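Local coordinates for restriction endonuclease (Mycobacterium sp., PDB 4F0Q), which cleaves DNA as a tetrameric endonuclease that depends on cytosine methylation, probably using an N-terminal recognition domain and a C-terminal nuclease domain, at residues P60-E65 against N69-V74; A283-T288 against A416-M421; V374-R379 against R448-V453. All blocks are in the same frame, centred on the assembly; numbering follows the deposited sequence.

Contact 1 (P60-E65 against N69-V74)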
# COMPACT_ATOMS: atom_id res chain seq x y z
N PRO A 60 -10.01 -50.71 -2.09
CA PRO A 60 -10.04 -50.50 -0.64
C PRO A 60 -10.57 -49.12 -0.28
O PRO A 60 -10.65 -48.24 -1.14
CB PRO A 60 -8.56 -50.62 -0.25
CG PRO A 60 -7.94 -51.44 -1.33
CD PRO A 60 -8.66 -51.04 -2.58
N LYS A 61 -10.92 -48.93 0.99
CA LYS A 61 -11.45 -47.66 1.46
C LYS A 61 -10.37 -46.59 1.52
O LYS A 61 -9.20 -46.88 1.75
CB LYS A 61 -12.07 -47.82 2.85
CG LYS A 61 -13.19 -48.84 2.94
CD LYS A 61 -13.69 -48.95 4.37
CE LYS A 61 -14.78 -50.00 4.50
NZ LYS A 61 -15.27 -50.12 5.90
N VAL A 62 -10.78 -45.34 1.31
CA VAL A 62 -9.90 -44.20 1.55
C VAL A 62 -10.13 -43.73 2.98
O VAL A 62 -11.00 -42.90 3.24
CB VAL A 62 -10.20 -43.04 0.57
CG1 VAL A 62 -9.22 -41.90 0.79
CG2 VAL A 62 -10.13 -43.54 -0.86
N MET A 63 -9.36 -44.29 3.91
CA MET A 63 -9.55 -44.02 5.33
C MET A 63 -9.34 -42.56 5.67
O MET A 63 -8.44 -41.90 5.14
CB MET A 63 -8.62 -44.91 6.17
CG MET A 63 -8.90 -46.39 6.04
SD MET A 63 -10.62 -46.80 6.40
CE MET A 63 -10.76 -46.21 8.08
N LEU A 64 -10.17 -42.04 6.57
CA LEU A 64 -10.09 -40.65 6.99
C LEU A 64 -9.99 -40.55 8.50
O LEU A 64 -10.91 -40.07 9.17
CB LEU A 64 -11.30 -39.87 6.47
CG LEU A 64 -11.24 -38.34 6.56
CD1 LEU A 64 -10.11 -37.79 5.72
CD2 LEU A 64 -12.57 -37.73 6.14
N GLU A 65 -8.87 -41.00 9.05
CA GLU A 65 -8.62 -40.89 10.48
C GLU A 65 -8.29 -39.44 10.84
O GLU A 65 -8.34 -38.55 9.99
CB GLU A 65 -7.46 -41.80 10.90
CG GLU A 65 -7.70 -43.28 10.63
CD GLU A 65 -8.75 -43.88 11.54
OE1 GLU A 65 -9.33 -44.92 11.18
OE2 GLU A 65 -9.00 -43.31 12.63
N ASN A 69 -4.00 -38.45 5.97
CA ASN A 69 -4.23 -39.81 5.49
C ASN A 69 -3.84 -39.95 4.02
O ASN A 69 -3.93 -39.00 3.25
CB ASN A 69 -5.70 -40.19 5.65
CG ASN A 69 -6.21 -39.94 7.05
OD1 ASN A 69 -6.23 -40.83 7.90
ND2 ASN A 69 -6.65 -38.71 7.31
N ALA A 70 -3.42 -41.15 3.64
CA ALA A 70 -3.07 -41.43 2.25
C ALA A 70 -3.13 -42.92 1.95
O ALA A 70 -2.53 -43.73 2.66
CB ALA A 70 -1.69 -40.87 1.92
N PRO A 71 -3.86 -43.29 0.89
CA PRO A 71 -3.95 -44.69 0.45
C PRO A 71 -2.60 -45.19 -0.06
O PRO A 71 -1.70 -44.39 -0.29
CB PRO A 71 -4.95 -44.62 -0.72
CG PRO A 71 -5.72 -43.37 -0.49
CD PRO A 71 -4.75 -42.41 0.11
N ALA A 72 -2.48 -46.51 -0.21
CA ALA A 72 -1.24 -47.10 -0.72
C ALA A 72 -0.95 -46.60 -2.13
O ALA A 72 -1.86 -46.41 -2.94
CB ALA A 72 -1.34 -48.62 -0.70
N GLU A 73 0.33 -46.40 -2.42
CA GLU A 73 0.76 -45.82 -3.69
C GLU A 73 0.38 -46.69 -4.89
O GLU A 73 0.51 -47.91 -4.85
CB GLU A 73 2.27 -45.56 -3.68
CG GLU A 73 2.75 -44.68 -4.81
CD GLU A 73 4.20 -44.29 -4.67
OE1 GLU A 73 4.91 -44.89 -3.84
OE2 GLU A 73 4.64 -43.37 -5.40
N VAL A 74 -0.10 -46.04 -5.95
CA VAL A 74 -0.52 -46.74 -7.16
C VAL A 74 0.59 -46.83 -8.19
O VAL A 74 1.18 -45.81 -8.57
CB VAL A 74 -1.74 -46.06 -7.80
CG1 VAL A 74 -2.10 -46.73 -9.12
CG2 VAL A 74 -2.93 -46.07 -6.85
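Asn69 turns its amide onto the backbone of Glu65, pinning a reversal of the chain through residues 66-68 in the N-terminal domain, whose family belongs to the PUA clan; the touching parts run 154° apart, nearly antiparallel. Its CG lies beside the backbone N (chi1 -51°), which brings both amide atoms to one residue. Asn69 OD1 takes the N-H of Glu65 (N to OD1 2.9 Å), though the bond is bent to 132° and the donor stands above the carbonyl plane. The return bond, Asn69 ND2 to Glu65 O at 3.2 Å, is straighter, and its acceptor lies close to the amide plane, although ND2 in turn stands above the carbonyl plane of Glu65. ND2 is also bonded to Ala86 O on strand 85-89, and with two acceptors on one nitrogen the rotation of the amide is well fixed. Leu64 CD1 rests 3.9 Å from the same ND2, while the CB of Asn69 sits 3.3 Å from Met63 O. Two residues on, Pro71 presents its ring to Val62, which is buried against Thr52 of helix 48-52 and Arg228. The apolar touch is a single one, from Val62 CG1 to Pro71 CG at 4.0 Å.

Contact 2 (A283-T288 against A416-M421)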
# COMPACT_ATOMS: atom_id res chain seq x y z
N ALA A 283 -11.46 -14.99 24.93
CA ALA A 283 -12.39 -14.06 25.57
C ALA A 283 -11.81 -13.58 26.90
O ALA A 283 -11.79 -12.38 27.18
CB ALA A 283 -13.74 -14.71 25.78
N ALA A 284 -11.35 -14.53 27.71
CA ALA A 284 -10.73 -14.22 28.99
C ALA A 284 -9.47 -13.39 28.77
O ALA A 284 -9.19 -12.45 29.52
CB ALA A 284 -10.40 -15.50 29.74
N THR A 285 -8.71 -13.75 27.74
CA THR A 285 -7.51 -13.00 27.37
C THR A 285 -7.85 -11.55 27.05
O THR A 285 -7.19 -10.63 27.53
CB THR A 285 -6.81 -13.63 26.15
OG1 THR A 285 -6.35 -14.95 26.49
CG2 THR A 285 -5.62 -12.79 25.72
N LEU A 286 -8.90 -11.36 26.25
CA LEU A 286 -9.35 -10.03 25.88
C LEU A 286 -9.82 -9.23 27.09
O LEU A 286 -9.56 -8.03 27.19
CB LEU A 286 -10.46 -10.11 24.84
CG LEU A 286 -10.97 -8.76 24.32
CD1 LEU A 286 -9.85 -7.98 23.66
CD2 LEU A 286 -12.13 -8.97 23.36
N GLN A 287 -10.52 -9.90 28.00
CA GLN A 287 -10.97 -9.25 29.23
C GLN A 287 -9.78 -8.78 30.06
O GLN A 287 -9.78 -7.67 30.59
CB GLN A 287 -11.86 -10.19 30.04
CG GLN A 287 -13.21 -10.46 29.40
CD GLN A 287 -13.99 -9.19 29.13
OE1 GLN A 287 -14.51 -9.00 28.03
NE2 GLN A 287 -14.06 -8.32 30.12
N THR A 288 -8.77 -9.64 30.15
CA THR A 288 -7.54 -9.29 30.85
C THR A 288 -6.88 -8.07 30.19
O THR A 288 -6.45 -7.15 30.88
CB THR A 288 -6.54 -10.46 30.85
OG1 THR A 288 -7.16 -11.62 31.44
CG2 THR A 288 -5.30 -10.10 31.65
N ALA A 416 -6.36 -13.35 19.87
CA ALA A 416 -5.70 -14.48 19.23
C ALA A 416 -4.22 -14.20 18.98
O ALA A 416 -3.36 -15.02 19.29
CB ALA A 416 -6.41 -14.84 17.93
N THR A 417 -3.95 -13.02 18.43
CA THR A 417 -2.58 -12.61 18.12
C THR A 417 -1.74 -12.53 19.39
O THR A 417 -0.62 -13.05 19.43
CB THR A 417 -2.55 -11.24 17.41
OG1 THR A 417 -3.39 -11.28 16.25
CG2 THR A 417 -1.13 -10.90 16.99
N VAL A 418 -2.27 -11.88 20.41
CA VAL A 418 -1.58 -11.73 21.69
C VAL A 418 -1.29 -13.10 22.32
O VAL A 418 -0.19 -13.34 22.81
CB VAL A 418 -2.38 -10.85 22.67
CG1 VAL A 418 -1.92 -11.07 24.10
CG2 VAL A 418 -2.24 -9.38 22.29
N ARG A 419 -2.28 -13.98 22.28
CA ARG A 419 -2.10 -15.34 22.80
C ARG A 419 -1.00 -16.09 22.05
O ARG A 419 -0.17 -16.76 22.66
CB ARG A 419 -3.42 -16.12 22.74
CG ARG A 419 -4.35 -15.85 23.91
CD ARG A 419 -5.70 -16.51 23.71
NE ARG A 419 -5.57 -17.87 23.19
CZ ARG A 419 -5.39 -18.95 23.95
NH1 ARG A 419 -5.32 -18.83 25.27
NH2 ARG A 419 -5.29 -20.14 23.39
N ARG A 420 -0.99 -15.96 20.73
CA ARG A 420 0.04 -16.58 19.91
C ARG A 420 1.43 -16.05 20.27
O ARG A 420 2.37 -16.82 20.46
CB ARG A 420 -0.24 -16.36 18.42
CG ARG A 420 0.63 -17.19 17.49
CD ARG A 420 0.49 -16.76 16.04
NE ARG A 420 -0.91 -16.63 15.64
CZ ARG A 420 -1.51 -15.48 15.37
NH1 ARG A 420 -0.83 -14.34 15.44
NH2 ARG A 420 -2.79 -15.45 15.01
N MET A 421 1.55 -14.72 20.35
CA MET A 421 2.80 -14.06 20.70
C MET A 421 3.33 -14.53 22.05
O MET A 421 4.50 -14.88 22.18
CB MET A 421 2.60 -12.54 20.74
CG MET A 421 2.31 -11.90 19.39
SD MET A 421 1.65 -10.23 19.55
CE MET A 421 2.93 -9.43 20.51
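Thr285 OG1 hydrogen-bonds to Ala281 O, one turn back on its own helix, while the CG and CD methylenes of Arg419 pack against the same oxygen. This is helix-on-helix packing in the nuclease domain, whose family belongs to the PD-(D/E)XK clan, joining helix 281-292 to helix 411-425, with the CA atoms of Thr285 and Arg419 7.5 Å apart. Arg419 CD comes to 3.3 Å from Thr285 OG1, with CG almost as near, so the threonine meets methylenes rather than a donor. The hydroxyl lies at the edge of the guanidinium, near its plane, but NH1, 4.2 Å from Thr285 OG1, makes no bond to it. A bend in the arginine chain at chi3 (43°) turns that head group aside, and its NH2 makes a weak hydrogen bond to Thr98 O, in the part of the chain matching the N-terminal family. Thr285 CG2, anti to the backbone N, points its methyl at Arg419 CG (3.8 Å) and more loosely at Val418 CG1 (4.4 Å). Val418 also packs on Leu289, Val307 and Leu430. Further along, Thr288 repeats the turn-back bond, its OG1 donating to Ala284 O at 2.9 Å, from the opposite face of that carbonyl to Thr288 N.

Contact 3 (V374-R379 against R448-V453)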
# COMPACT_ATOMS: atom_id res chain seq x y z
N VAL A 374 -7.69 7.51 8.75
CA VAL A 374 -7.70 7.42 7.29
C VAL A 374 -7.34 8.75 6.63
O VAL A 374 -6.61 8.78 5.64
CB VAL A 374 -9.06 6.93 6.77
CG1 VAL A 374 -9.09 6.92 5.25
CG2 VAL A 374 -9.37 5.54 7.31
N ALA A 375 -7.83 9.84 7.20
CA ALA A 375 -7.57 11.18 6.66
C ALA A 375 -6.09 11.53 6.67
O ALA A 375 -5.62 12.33 5.86
CB ALA A 375 -8.37 12.22 7.42
N ARG A 376 -5.34 10.92 7.59
CA ARG A 376 -3.91 11.17 7.71
C ARG A 376 -3.11 10.45 6.63
O ARG A 376 -1.96 10.79 6.37
CB ARG A 376 -3.42 10.73 9.09
CG ARG A 376 -3.84 11.65 10.23
CD ARG A 376 -3.10 12.97 10.16
NE ARG A 376 -1.65 12.77 10.13
CZ ARG A 376 -0.90 12.64 11.21
NH1 ARG A 376 -1.45 12.68 12.42
NH2 ARG A 376 0.41 12.47 11.09
N LEU A 377 -3.74 9.46 5.99
CA LEU A 377 -3.05 8.64 5.00
C LEU A 377 -2.86 9.34 3.67
O LEU A 377 -3.77 9.99 3.15
CB LEU A 377 -3.80 7.32 4.79
CG LEU A 377 -3.86 6.37 5.99
CD1 LEU A 377 -4.64 5.11 5.62
CD2 LEU A 377 -2.46 6.01 6.47
N ARG A 378 -1.65 9.21 3.12
CA ARG A 378 -1.36 9.66 1.77
C ARG A 378 -1.26 8.44 0.87
O ARG A 378 -1.43 7.31 1.33
CB ARG A 378 -0.04 10.43 1.74
CG ARG A 378 -0.02 11.66 2.64
CD ARG A 378 1.35 12.31 2.63
NE ARG A 378 1.39 13.50 3.47
CZ ARG A 378 2.48 14.22 3.70
NH1 ARG A 378 3.64 13.86 3.15
NH2 ARG A 378 2.42 15.30 4.47
N ARG A 379 -0.99 8.66 -0.42
CA ARG A 379 -0.77 7.54 -1.32
C ARG A 379 0.55 6.86 -0.99
O ARG A 379 1.57 7.52 -0.77
CB ARG A 379 -0.80 7.99 -2.78
CG ARG A 379 0.12 9.16 -3.09
CD ARG A 379 0.11 9.49 -4.56
NE ARG A 379 0.74 10.78 -4.82
CZ ARG A 379 0.85 11.32 -6.03
NH1 ARG A 379 0.39 10.69 -7.09
NH2 ARG A 379 1.44 12.50 -6.16
N ARG A 448 9.58 12.09 15.32
CA ARG A 448 9.91 12.16 13.91
C ARG A 448 8.66 12.12 13.04
O ARG A 448 7.62 11.60 13.46
CB ARG A 448 10.84 11.01 13.51
CG ARG A 448 12.08 10.88 14.39
CD ARG A 448 12.97 9.76 13.88
NE ARG A 448 14.08 9.47 14.79
CZ ARG A 448 14.98 8.53 14.58
NH1 ARG A 448 14.92 7.77 13.49
NH2 ARG A 448 15.96 8.33 15.46
N ARG A 449 8.76 12.66 11.83
CA ARG A 449 7.69 12.57 10.86
C ARG A 449 7.53 11.12 10.42
O ARG A 449 8.51 10.38 10.40
CB ARG A 449 8.01 13.44 9.64
CG ARG A 449 8.16 14.93 9.93
CD ARG A 449 8.51 15.69 8.66
NE ARG A 449 8.56 17.13 8.87
CZ ARG A 449 8.85 18.01 7.91
NH1 ARG A 449 9.11 17.60 6.68
NH2 ARG A 449 8.87 19.31 8.19
N PRO A 450 6.30 10.71 10.08
CA PRO A 450 6.04 9.35 9.61
C PRO A 450 6.91 8.98 8.41
O PRO A 450 7.43 7.87 8.34
CB PRO A 450 4.57 9.40 9.19
CG PRO A 450 3.98 10.46 10.06
CD PRO A 450 5.06 11.50 10.20
N GLU A 451 7.07 9.93 7.48
CA GLU A 451 7.89 9.73 6.29
C GLU A 451 9.30 9.24 6.64
O GLU A 451 9.85 8.37 5.95
CB GLU A 451 7.98 11.03 5.48
CG GLU A 451 6.64 11.55 4.96
CD GLU A 451 5.83 12.29 6.00
OE1 GLU A 451 6.27 12.36 7.17
OE2 GLU A 451 4.75 12.82 5.66
N GLU A 452 9.85 9.78 7.71
CA GLU A 452 11.20 9.43 8.16
C GLU A 452 11.37 7.93 8.43
O GLU A 452 12.50 7.44 8.51
CB GLU A 452 11.59 10.25 9.40
CG GLU A 452 11.59 11.75 9.18
CD GLU A 452 11.95 12.54 10.43
OE1 GLU A 452 12.96 12.20 11.08
OE2 GLU A 452 11.23 13.50 10.76
N VAL A 453 10.26 7.21 8.54
CA VAL A 453 10.32 5.76 8.76
C VAL A 453 10.96 5.05 7.57
O VAL A 453 11.38 3.90 7.68
CB VAL A 453 8.92 5.16 9.03
CG1 VAL A 453 8.20 4.86 7.73
CG2 VAL A 453 9.03 3.91 9.88
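Arg378 and Glu451 sit where the two backbones come nearest, yet their CA atoms are 10.3 Å apart, so long side chains must bridge the gap. Val374 to Leu377 form a type I turn, closed by Leu377 N to Val374 O at 3.0 Å, after which the chain extends through Arg378. In the second segment, residues 451-453 open a 3-10 segment, and Glu452 OE2 accepts the backbone N of Arg449 at 2.8 Å, met from above its carboxylate plane. Arg378 stretches out straight from CG to NE, and Glu451, bent at chi2 (80°), brings OE2 over one face of the guanidinium, the two planes 56° apart. OE2 of Glu451 reaches NH1 of Arg378 at 2.9 Å, but it lies well out of the guanidinium plane: the salt bridge rests on charge alone, with no N-H aimed at the oxygen. That negative charge probably eases the close approach of Arg378 to Arg378 of the fourth subunit. Arg376 adds a light touch: Pro450 CG lies 4.2 Å from Arg376 NH2, in a position oblique to the guanidinium plane. Pro450 also packs on Ile336, Val351 and Trp381 of three neighbouring strands of the nuclease sheet, while Arg376 and Leu377 lean on Leu353 of strand 347-357.

How the contacts relate
The three contacts sample both ends of an elongated chain. Contact 1 belongs to the N-terminal part and contacts 2 and 3 to the nuclease end; the centre of contact 1 is about 39 Å from that of contact 2 and 55 Å from that of contact 3. Contacts 2 and 3 lie about 29 Å apart by centres and about 18 Å by nearest atoms; their segments alternate along the sequence, so the two cross in chain order. The magnesium ion, bound by Asp334, Gln355 and Ala356, probably marks the nuclease active site, consistent with the PD-(D/E)XK clan, and is about 11 Å from the side chain of Arg376 in contact 3. Contact 3 also meets all three other subunits, whereas none touches contact 1.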